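Local coordinates for protein small ribosomal subunit biogenesis GTPase RsgA (PDB 1U0L) that probably assists late maturation of the 30S ribosomal subunit as a circularly permuted, zinc-containing GTPase that hydrolyses GTP slowly, at residues S184-I189 with Q215-D220; I14-H19 with G222-D227; P148-S153 with K164-G169. All coordinates share one frame; numbering follows the deposited sequence.

Contact 1: S184-I189 with Q215-D220. With GDP (guanosine-5'-diphosphate), chain E.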
loop_
_atom_site.group_PDB
_atom_site.type_symbol
_atom_site.label_atom_id
_atom_site.label_comp_id
_atom_site.label_asym_id
_atom_site.label_seq_id
_atom_site.Cartn_x
_atom_site.Cartn_y
_atom_site.Cartn_z
ATOM N N SER A 184 -2.072 2.505 -15.947
ATOM C CA SER A 184 -1.427 3.365 -16.939
ATOM C C SER A 184 -0.097 3.888 -16.433
ATOM O O SER A 184 0.856 4.009 -17.209
ATOM C CB SER A 184 -2.306 4.567 -17.300
ATOM O OG SER A 184 -3.579 4.177 -17.780
ATOM N N LEU A 185 -0.030 4.226 -15.144
ATOM C CA LEU A 185 1.216 4.733 -14.558
ATOM C C LEU A 185 2.275 3.635 -14.603
ATOM O O LEU A 185 3.424 3.870 -14.965
ATOM C CB LEU A 185 0.985 5.173 -13.112
ATOM C CG LEU A 185 0.300 6.526 -12.925
ATOM C CD1 LEU A 185 -0.182 6.703 -11.495
ATOM C CD2 LEU A 185 1.283 7.617 -13.302
ATOM N N LEU A 186 1.851 2.431 -14.239
ATOM C CA LEU A 186 2.710 1.262 -14.225
ATOM C C LEU A 186 3.409 1.099 -15.561
ATOM O O LEU A 186 4.627 0.876 -15.621
ATOM C CB LEU A 186 1.878 0.017 -13.938
ATOM C CG LEU A 186 2.645 -1.286 -13.754
ATOM C CD1 LEU A 186 3.689 -1.114 -12.674
ATOM C CD2 LEU A 186 1.676 -2.393 -13.374
ATOM N N ASN A 187 2.631 1.217 -16.635
ATOM C CA ASN A 187 3.165 1.061 -17.979
ATOM C C ASN A 187 4.045 2.229 -18.373
ATOM O O ASN A 187 4.913 2.093 -19.227
ATOM C CB ASN A 187 2.032 0.887 -18.987
ATOM C CG ASN A 187 2.530 0.400 -20.333
ATOM O OD1 ASN A 187 3.087 1.166 -21.113
ATOM N ND2 ASN A 187 2.349 -0.892 -20.600
ATOM N N ALA A 188 3.817 3.377 -17.750
ATOM C CA ALA A 188 4.614 4.566 -18.026
ATOM C C ALA A 188 5.990 4.421 -17.367
ATOM O O ALA A 188 6.999 4.921 -17.881
ATOM C CB ALA A 188 3.900 5.813 -17.486
ATOM N N ILE A 189 6.014 3.726 -16.229
ATOM C CA ILE A 189 7.234 3.495 -15.458
ATOM C C ILE A 189 8.096 2.409 -16.080
ATOM O O ILE A 189 9.329 2.480 -16.054
ATOM C CB ILE A 189 6.902 3.053 -14.027
ATOM C CG1 ILE A 189 5.978 4.074 -13.361
ATOM C CG2 ILE A 189 8.180 2.912 -13.230
ATOM C CD1 ILE A 189 5.341 3.578 -12.071
ATOM N N GLN A 215 0.989 -11.375 -8.010
ATOM C CA GLN A 215 2.294 -11.716 -8.537
ATOM C C GLN A 215 3.178 -10.524 -8.300
ATOM O O GLN A 215 2.689 -9.415 -8.080
ATOM C CB GLN A 215 2.220 -11.981 -10.029
ATOM C CG GLN A 215 1.704 -13.339 -10.379
ATOM C CD GLN A 215 1.804 -13.601 -11.858
ATOM O OE1 GLN A 215 2.722 -13.109 -12.521
ATOM N NE2 GLN A 215 0.872 -14.387 -12.391
ATOM N N LEU A 216 4.483 -10.727 -8.326
ATOM C CA LEU A 216 5.354 -9.591 -8.132
ATOM C C LEU A 216 5.968 -9.314 -9.483
ATOM O O LEU A 216 6.442 -10.224 -10.148
ATOM C CB LEU A 216 6.426 -9.895 -7.083
ATOM C CG LEU A 216 5.909 -10.187 -5.670
ATOM C CD1 LEU A 216 7.079 -10.313 -4.728
ATOM C CD2 LEU A 216 4.999 -9.057 -5.200
ATOM N N LEU A 217 5.911 -8.063 -9.912
ATOM C CA LEU A 217 6.484 -7.698 -11.186
ATOM C C LEU A 217 7.790 -6.998 -10.880
ATOM O O LEU A 217 7.823 -6.067 -10.067
ATOM C CB LEU A 217 5.541 -6.766 -11.939
ATOM C CG LEU A 217 4.201 -7.411 -12.276
ATOM C CD1 LEU A 217 3.231 -6.355 -12.775
ATOM C CD2 LEU A 217 4.412 -8.507 -13.310
ATOM N N LYS A 218 8.872 -7.445 -11.513
ATOM C CA LYS A 218 10.164 -6.838 -11.258
ATOM C C LYS A 218 10.326 -5.577 -12.088
ATOM O O LYS A 218 9.990 -5.553 -13.272
ATOM C CB LYS A 218 11.286 -7.821 -11.586
ATOM C CG LYS A 218 12.656 -7.374 -11.090
ATOM C CD LYS A 218 13.790 -8.244 -11.614
ATOM C CE LYS A 218 13.652 -9.701 -11.191
ATOM N NZ LYS A 218 12.499 -10.395 -11.843
ATOM N N PHE A 219 10.837 -4.526 -11.461
ATOM C CA PHE A 219 11.057 -3.271 -12.160
ATOM C C PHE A 219 12.412 -3.265 -12.840
ATOM O O PHE A 219 13.378 -3.853 -12.348
ATOM C CB PHE A 219 10.998 -2.085 -11.193
ATOM C CG PHE A 219 9.608 -1.594 -10.916
ATOM C CD1 PHE A 219 9.163 -1.433 -9.606
ATOM C CD2 PHE A 219 8.747 -1.285 -11.961
ATOM C CE1 PHE A 219 7.880 -0.972 -9.339
ATOM C CE2 PHE A 219 7.461 -0.823 -11.707
ATOM C CZ PHE A 219 7.027 -0.668 -10.395
ATOM N N ASP A 220 12.473 -2.583 -13.974
ATOM C CA ASP A 220 13.706 -2.455 -14.726
ATOM C C ASP A 220 14.822 -2.043 -13.784
ATOM O O ASP A 220 15.914 -2.604 -13.808
ATOM C CB ASP A 220 13.545 -1.373 -15.790
ATOM C CG ASP A 220 13.582 -1.927 -17.186
ATOM O OD1 ASP A 220 13.446 -3.161 -17.328
ATOM O OD2 ASP A 220 13.740 -1.132 -18.141
HETATM P PB GDP E . -6.768 2.012 -13.155
HETATM O O1B GDP E . -6.442 2.919 -12.008
HETATM O O2B GDP E . -8.085 1.269 -12.983
HETATM O O3B GDP E . -5.633 1.019 -13.490
HETATM O O3A GDP E . -6.958 2.996 -14.488
HETATM P PA GDP E . -6.304 2.891 -15.912
HETATM O O1A GDP E . -6.850 1.730 -16.680
HETATM O O2A GDP E . -4.785 2.917 -15.796
HETATM O "O5'" GDP E . -6.734 4.285 -16.619
HETATM C "C5'" GDP E . -8.119 4.543 -16.866
HETATM C "C4'" GDP E . -8.281 5.399 -18.085
HETATM O "O4'" GDP E . -7.659 6.671 -17.790
HETATM C "C3'" GDP E . -7.681 4.836 -19.414
HETATM O "O3'" GDP E . -8.753 4.973 -20.458
HETATM C "C2'" GDP E . -6.490 5.753 -19.718
HETATM O "O2'" GDP E . -6.428 5.981 -21.121
HETATM C "C1'" GDP E . -6.753 7.007 -18.800
HETATM N N9 GDP E . -5.498 7.635 -18.053
HETATM C C8 GDP E . -4.711 7.013 -17.133
HETATM N N7 GDP E . -3.749 7.845 -16.686
HETATM C C5 GDP E . -3.954 9.041 -17.359
HETATM C C6 GDP E . -3.246 10.277 -17.287
HETATM O O6 GDP E . -2.275 10.521 -16.566
HETATM N N1 GDP E . -3.757 11.278 -18.139
HETATM C C2 GDP E . -4.848 11.065 -18.968
HETATM N N2 GDP E . -5.250 12.085 -19.746
HETATM N N3 GDP E . -5.518 9.887 -19.028
HETATM C C4 GDP E . -5.019 8.930 -18.208
#
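Behind the P-loop, the helix that starts at the nucleotide phosphates (182-189) packs L186 and I189 against L217 and F219, at the outermost strand of the GTPase sheet, 216-218, and the loop that follows it. L186 divides its two methyls between two partners. CD1 comes obliquely to the aromatic ring, 3.9 Å from CE2 of F219, while CD2 meets CD1 of L217 at 4.3 Å. Its CG stands anti to the backbone N (chi1 -174°), a setting that carries the forked end toward the strand although the CB itself does not point there. I189, one helical turn further on, brings CG2 to 4.1 Å from CE2 of F219, so a single ring carbon receives a methyl from each of two helix residues.

In this arrangement, a worked example of a P-loop GTPase core, the same short helix serves two chemistries. The face toward the sheet is wholly apolar across the contact, with V225 of the neighbouring strand 224-226 also meeting L186, L217 and F219. Its N-terminal end is polar: the backbone N of S184 donates to O2A of GDP at 2.7 Å (N-H...O angle 140°), and OG of S184 donates to the same oxygen at 2.6 Å. This alpha-phosphate oxygen is thus gripped twice by one residue, and the amide-rich start of the helix would be expected to favour its negative charge. Beyond the two segments, F219 stacks with F221, and L167 of helix 160-167 touches both I189 and F219.

Contact 2: I14-H19 with G222-D227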
loop_
_atom_site.group_PDB
_atom_site.type_symbol
_atom_site.label_atom_id
_atom_site.label_comp_id
_atom_site.label_asym_id
_atom_site.label_seq_id
_atom_site.Cartn_x
_atom_site.Cartn_y
_atom_site.Cartn_z
ATOM N N ILE A 14 12.884 -14.923 -3.255
ATOM C CA ILE A 14 11.642 -14.215 -2.943
ATOM C C ILE A 14 10.536 -14.860 -3.765
ATOM O O ILE A 14 10.694 -15.037 -4.970
ATOM C CB ILE A 14 11.696 -12.709 -3.337
ATOM C CG1 ILE A 14 12.898 -12.017 -2.683
ATOM C CG2 ILE A 14 10.426 -12.006 -2.878
ATOM C CD1 ILE A 14 14.231 -12.323 -3.331
ATOM N N VAL A 15 9.433 -15.236 -3.128
ATOM C CA VAL A 15 8.320 -15.822 -3.870
ATOM C C VAL A 15 7.698 -14.741 -4.753
ATOM O O VAL A 15 7.484 -13.617 -4.304
ATOM C CB VAL A 15 7.222 -16.318 -2.954
ATOM C CG1 VAL A 15 6.037 -16.802 -3.800
ATOM C CG2 VAL A 15 7.761 -17.410 -2.042
ATOM N N VAL A 16 7.374 -15.077 -5.995
ATOM C CA VAL A 16 6.810 -14.081 -6.889
ATOM C C VAL A 16 5.472 -14.433 -7.522
ATOM O O VAL A 16 4.796 -13.561 -8.072
ATOM C CB VAL A 16 7.792 -13.759 -7.986
ATOM C CG1 VAL A 16 9.005 -13.037 -7.401
ATOM C CG2 VAL A 16 8.179 -15.046 -8.684
ATOM N N SER A 17 5.090 -15.700 -7.463
ATOM C CA SER A 17 3.801 -16.104 -8.015
ATOM C C SER A 17 3.533 -17.577 -7.777
ATOM O O SER A 17 4.426 -18.323 -7.384
ATOM C CB SER A 17 3.738 -15.820 -9.518
ATOM O OG SER A 17 4.516 -16.755 -10.239
ATOM N N PHE A 18 2.288 -17.983 -8.007
ATOM C CA PHE A 18 1.896 -19.372 -7.840
ATOM C C PHE A 18 1.362 -19.936 -9.154
ATOM O O PHE A 18 0.250 -19.642 -9.575
ATOM C CB PHE A 18 0.873 -19.478 -6.718
ATOM C CG PHE A 18 1.435 -19.128 -5.378
ATOM C CD1 PHE A 18 1.874 -17.839 -5.112
ATOM C CD2 PHE A 18 1.563 -20.092 -4.389
ATOM C CE1 PHE A 18 2.434 -17.513 -3.882
ATOM C CE2 PHE A 18 2.122 -19.778 -3.154
ATOM C CZ PHE A 18 2.559 -18.484 -2.901
ATOM N N HIS A 19 2.190 -20.755 -9.791
ATOM C CA HIS A 19 1.877 -21.367 -11.077
ATOM C C HIS A 19 1.648 -22.885 -10.939
ATOM O O HIS A 19 2.219 -23.529 -10.059
ATOM C CB HIS A 19 3.043 -21.077 -12.030
ATOM C CG HIS A 19 2.719 -21.268 -13.477
ATOM N ND1 HIS A 19 2.367 -22.489 -14.008
ATOM C CD2 HIS A 19 2.713 -20.393 -14.509
ATOM C CE1 HIS A 19 2.156 -22.360 -15.305
ATOM N NE2 HIS A 19 2.360 -21.097 -15.635
ATOM N N GLY A 222 15.113 -2.394 -10.543
ATOM C CA GLY A 222 15.212 -3.089 -9.272
ATOM C C GLY A 222 14.097 -2.714 -8.320
ATOM O O GLY A 222 13.867 -1.538 -8.020
ATOM N N GLY A 223 13.400 -3.726 -7.829
ATOM C CA GLY A 223 12.292 -3.492 -6.926
ATOM C C GLY A 223 11.116 -4.214 -7.542
ATOM O O GLY A 223 11.208 -4.675 -8.682
ATOM N N TYR A 224 10.021 -4.332 -6.804
ATOM C CA TYR A 224 8.852 -5.002 -7.337
ATOM C C TYR A 224 7.583 -4.253 -7.032
ATOM O O TYR A 224 7.519 -3.467 -6.081
ATOM C CB TYR A 224 8.674 -6.386 -6.740
ATOM C CG TYR A 224 9.850 -7.309 -6.819
ATOM C CD1 TYR A 224 10.893 -7.227 -5.892
ATOM C CD2 TYR A 224 9.868 -8.353 -7.745
ATOM C CE1 TYR A 224 11.914 -8.171 -5.874
ATOM C CE2 TYR A 224 10.885 -9.303 -7.735
ATOM C CZ TYR A 224 11.899 -9.210 -6.794
ATOM O OH TYR A 224 12.858 -10.186 -6.746
ATOM N N VAL A 225 6.570 -4.519 -7.852
ATOM C CA VAL A 225 5.244 -3.955 -7.656
ATOM C C VAL A 225 4.264 -5.104 -7.840
ATOM O O VAL A 225 4.442 -5.959 -8.712
ATOM C CB VAL A 225 4.904 -2.813 -8.638
ATOM C CG1 VAL A 225 4.799 -3.337 -10.077
ATOM C CG2 VAL A 225 3.602 -2.137 -8.172
ATOM N N VAL A 226 3.236 -5.122 -7.004
ATOM C CA VAL A 226 2.258 -6.194 -7.040
ATOM C C VAL A 226 1.362 -6.260 -8.264
ATOM O O VAL A 226 1.047 -5.267 -8.905
ATOM C CB VAL A 226 1.380 -6.182 -5.767
ATOM C CG1 VAL A 226 0.720 -7.537 -5.573
ATOM C CG2 VAL A 226 2.234 -5.850 -4.547
ATOM N N ASP A 227 1.002 -7.497 -8.571
ATOM C CA ASP A 227 0.140 -7.910 -9.668
ATOM C C ASP A 227 -1.115 -7.055 -9.687
ATOM O O ASP A 227 -1.320 -6.260 -10.583
ATOM C CB ASP A 227 -0.233 -9.369 -9.417
ATOM C CG ASP A 227 -0.656 -10.085 -10.653
ATOM O OD1 ASP A 227 -0.221 -9.666 -11.741
ATOM O OD2 ASP A 227 -1.404 -11.082 -10.530
#
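V16 and I14 of strand 11-19 meet a single side chain, Y224 of strand 224-226. The CG1 methyl of V16 lies 4.2 Å from CE2 of Y224, approaching the ring obliquely. I14 reaches further along the phenol, its CD1 coming to 4.3 Å from the OH of Y224. The two aliphatic residues stand two positions apart on their strand and point the same way, so they follow the tyrosine from ring to hydroxyl. With CG of Y224 anti to its carbonyl carbon (chi1 -53°), the ring rises from the GTPase sheet toward the N-terminal domain, which belongs to the OB-fold clan.

The next shell is placed to hold the ring. The hydroxyl of Y224 is hydrogen-bonded to OE2 of E26, on the strand 22-27 that pairs with 11-19, and the other carboxylate oxygen of E26 forms a salt bridge with K218 of strand 216-218. Backbone hydrogen bonds tie V16 to T24 within its own domain and to L216 across the domain boundary, while L216 also packs on Y224.

Between 14-19 and 222-227 themselves there is only van der Waals contact along the ring; polar links between the domains lie just beside it, at E26 and L216. E26 holds the hydroxyl of this buried tyrosine, and K218 would probably favour the charged form of that carboxylate.

Contact 3: P148-S153 with K164-G169. With GDP (guanosine-5'-diphosphate), chain E.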
loop_
_atom_site.group_PDB
_atom_site.type_symbol
_atom_site.label_atom_id
_atom_site.label_comp_id
_atom_site.label_asym_id
_atom_site.label_seq_id
_atom_site.Cartn_x
_atom_site.Cartn_y
_atom_site.Cartn_z
ATOM N N PRO A 148 4.762 12.212 1.113
ATOM C CA PRO A 148 5.424 12.693 -0.105
ATOM C C PRO A 148 4.350 12.743 -1.178
ATOM O O PRO A 148 3.522 11.837 -1.262
ATOM C CB PRO A 148 6.436 11.599 -0.422
ATOM C CG PRO A 148 6.579 10.838 0.880
ATOM C CD PRO A 148 5.231 10.874 1.501
ATOM N N ILE A 149 4.351 13.781 -2.000
ATOM C CA ILE A 149 3.368 13.875 -3.065
ATOM C C ILE A 149 4.073 14.006 -4.404
ATOM O O ILE A 149 5.034 14.767 -4.521
ATOM C CB ILE A 149 2.464 15.117 -2.884
ATOM C CG1 ILE A 149 1.660 14.992 -1.584
ATOM C CG2 ILE A 149 1.541 15.280 -4.092
ATOM C CD1 ILE A 149 0.858 16.239 -1.226
ATOM N N VAL A 150 3.623 13.266 -5.414
ATOM C CA VAL A 150 4.228 13.418 -6.736
ATOM C C VAL A 150 3.141 13.650 -7.793
ATOM O O VAL A 150 2.181 12.881 -7.906
ATOM C CB VAL A 150 5.116 12.208 -7.108
ATOM C CG1 VAL A 150 5.992 11.844 -5.928
ATOM C CG2 VAL A 150 4.281 11.033 -7.496
ATOM N N LYS A 151 3.270 14.741 -8.539
ATOM C CA LYS A 151 2.287 15.056 -9.575
ATOM C C LYS A 151 2.658 14.320 -10.866
ATOM O O LYS A 151 3.744 14.510 -11.409
ATOM C CB LYS A 151 2.251 16.566 -9.855
ATOM C CG LYS A 151 1.901 17.489 -8.690
ATOM C CD LYS A 151 1.878 18.928 -9.230
ATOM C CE LYS A 151 1.693 20.005 -8.173
ATOM N NZ LYS A 151 2.923 20.168 -7.357
ATOM N N THR A 152 1.749 13.508 -11.384
ATOM C CA THR A 152 2.073 12.768 -12.593
ATOM C C THR A 152 1.070 12.828 -13.744
ATOM O O THR A 152 -0.027 13.378 -13.628
ATOM C CB THR A 152 2.278 11.281 -12.268
ATOM O OG1 THR A 152 1.005 10.669 -12.007
ATOM C CG2 THR A 152 3.164 11.125 -11.042
ATOM N N SER A 153 1.491 12.246 -14.864
ATOM C CA SER A 153 0.668 12.105 -16.056
ATOM C C SER A 153 1.172 10.875 -16.778
ATOM O O SER A 153 2.235 10.908 -17.389
ATOM C CB SER A 153 0.783 13.294 -16.992
ATOM O OG SER A 153 -0.073 13.095 -18.115
ATOM N N LYS A 164 9.839 6.931 -10.113
ATOM C CA LYS A 164 10.690 5.756 -10.231
ATOM C C LYS A 164 11.637 5.793 -9.045
ATOM O O LYS A 164 12.057 4.762 -8.528
ATOM C CB LYS A 164 11.505 5.808 -11.516
ATOM C CG LYS A 164 10.922 5.032 -12.672
ATOM C CD LYS A 164 11.687 5.355 -13.945
ATOM C CE LYS A 164 11.061 4.700 -15.153
ATOM N NZ LYS A 164 11.594 5.313 -16.398
ATOM N N GLU A 165 11.956 6.999 -8.601
ATOM C CA GLU A 165 12.859 7.145 -7.483
ATOM C C GLU A 165 12.374 6.497 -6.192
ATOM O O GLU A 165 13.194 6.056 -5.402
ATOM C CB GLU A 165 13.177 8.618 -7.245
ATOM C CG GLU A 165 14.626 8.824 -6.894
ATOM C CD GLU A 165 15.547 8.061 -7.840
ATOM O OE1 GLU A 165 15.555 8.388 -9.049
ATOM O OE2 GLU A 165 16.253 7.129 -7.373
ATOM N N TYR A 166 11.065 6.426 -5.965
ATOM C CA TYR A 166 10.567 5.805 -4.735
ATOM C C TYR A 166 10.372 4.315 -4.881
ATOM O O TYR A 166 10.409 3.587 -3.893
ATOM C CB TYR A 166 9.208 6.355 -4.295
ATOM C CG TYR A 166 9.164 7.804 -3.944
ATOM C CD1 TYR A 166 9.080 8.773 -4.935
ATOM C CD2 TYR A 166 9.225 8.215 -2.620
ATOM C CE1 TYR A 166 9.063 10.125 -4.611
ATOM C CE2 TYR A 166 9.214 9.562 -2.284
ATOM C CZ TYR A 166 9.137 10.508 -3.288
ATOM O OH TYR A 166 9.164 11.838 -2.979
ATOM N N LEU A 167 10.124 3.859 -6.101
ATOM C CA LEU A 167 9.882 2.446 -6.319
ATOM C C LEU A 167 11.149 1.617 -6.237
ATOM O O LEU A 167 11.101 0.442 -5.877
ATOM C CB LEU A 167 9.203 2.249 -7.670
ATOM C CG LEU A 167 7.868 2.982 -7.801
ATOM C CD1 LEU A 167 7.337 2.795 -9.218
ATOM C CD2 LEU A 167 6.878 2.459 -6.760
ATOM N N LYS A 168 12.279 2.237 -6.557
ATOM C CA LYS A 168 13.573 1.563 -6.523
ATOM C C LYS A 168 13.758 0.677 -5.305
ATOM O O LYS A 168 13.515 1.106 -4.174
ATOM C CB LYS A 168 14.712 2.582 -6.537
ATOM C CG LYS A 168 15.182 3.013 -7.903
ATOM C CD LYS A 168 16.254 4.079 -7.771
ATOM C CE LYS A 168 16.916 4.372 -9.104
ATOM N NZ LYS A 168 15.930 4.792 -10.137
ATOM N N GLY A 169 14.193 -0.555 -5.563
ATOM C CA GLY A 169 14.472 -1.518 -4.516
ATOM C C GLY A 169 13.308 -2.142 -3.794
ATOM O O GLY A 169 13.211 -3.363 -3.701
HETATM P PB GDP E . -6.768 2.012 -13.155
HETATM O O1B GDP E . -6.442 2.919 -12.008
HETATM O O2B GDP E . -8.085 1.269 -12.983
HETATM O O3B GDP E . -5.633 1.019 -13.490
HETATM O O3A GDP E . -6.958 2.996 -14.488
HETATM P PA GDP E . -6.304 2.891 -15.912
HETATM O O1A GDP E . -6.850 1.730 -16.680
HETATM O O2A GDP E . -4.785 2.917 -15.796
HETATM O "O5'" GDP E . -6.734 4.285 -16.619
HETATM C "C5'" GDP E . -8.119 4.543 -16.866
HETATM C "C4'" GDP E . -8.281 5.399 -18.085
HETATM O "O4'" GDP E . -7.659 6.671 -17.790
HETATM C "C3'" GDP E . -7.681 4.836 -19.414
HETATM O "O3'" GDP E . -8.753 4.973 -20.458
HETATM C "C2'" GDP E . -6.490 5.753 -19.718
HETATM O "O2'" GDP E . -6.428 5.981 -21.121
HETATM C "C1'" GDP E . -6.753 7.007 -18.800
HETATM N N9 GDP E . -5.498 7.635 -18.053
HETATM C C8 GDP E . -4.711 7.013 -17.133
HETATM N N7 GDP E . -3.749 7.845 -16.686
HETATM C C5 GDP E . -3.954 9.041 -17.359
HETATM C C6 GDP E . -3.246 10.277 -17.287
HETATM O O6 GDP E . -2.275 10.521 -16.566
HETATM N N1 GDP E . -3.757 11.278 -18.139
HETATM C C2 GDP E . -4.848 11.065 -18.968
HETATM N N2 GDP E . -5.250 12.085 -19.746
HETATM N N3 GDP E . -5.518 9.887 -19.028
HETATM C C4 GDP E . -5.019 8.930 -18.208
#
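The short, weakly bonded strand 149-151 that leads into the guanine pocket, with P148 just before it, packs on Y166 of helix 160-167 through P148 and V150. The tyrosine ring meets one residue with each of the two carbons next to its hydroxyl-bearing CZ: CE1 lies 3.8 Å from CG1 of V150, and CE2 lies 3.9 Å from CB of P148. OH of Y166 joins the second approach, 3.7 Å from CB of P148. Both partners come in obliquely, and the side chains of V150 and Y166 run past each other in opposite directions. CG of Y166 is set anti to its carbonyl carbon (chi1 -63°), which extends the ring from the helix to the strand. Replacing Y166 with an alanine would probably leave V150 CG1 and the proline ring without their aromatic partner and open a gap between helix and strand.

Further along, the chain reaches the base: CA of S153 lies 3.4 Å from O6 of GDP, and the backbone N of A154 is hydrogen-bonded to the nucleotide. S153 begins a Ser-Ala-Lys sequence consistent with the SAK motif of GTPases. Its OG is hydrogen-bonded to D126, whose other carboxylate oxygen binds GDP, and to the backbone N of T156, a geometry consistent with a second-shell role for the serine in positioning that aspartate.

Strand 149-151 is the outermost of its sheet in this chain; V150, and P148 just before the strand, are backbone-bonded to M120 of the parallel strand 117-122. Helix 160-167 lies over this pair, Y166 also touching V119.

In the fold
All three contacts reach the same six-stranded sheet. Contacts 1 and 3, with centres about 12 Å apart, touch GDP at different places: contact 1 at the alpha phosphate through S184, contact 3 near the guanine O6 through S153. They meet where CD2 of L185 lies 3.3 Å from OG1 of T152, a packing contact. Contacts 1 and 2 have centres about 11 Å apart and share the antiparallel pair 216-218 and 224-226, where L217 N lies 2.8 Å from V225 O, a probable hydrogen bond. Contact 2 thus continues outward from the nucleotide domain to the OB-fold. Between contacts 2 and 3, about 19 Å apart by centres, G169 N and G222 O make a probable hydrogen bond.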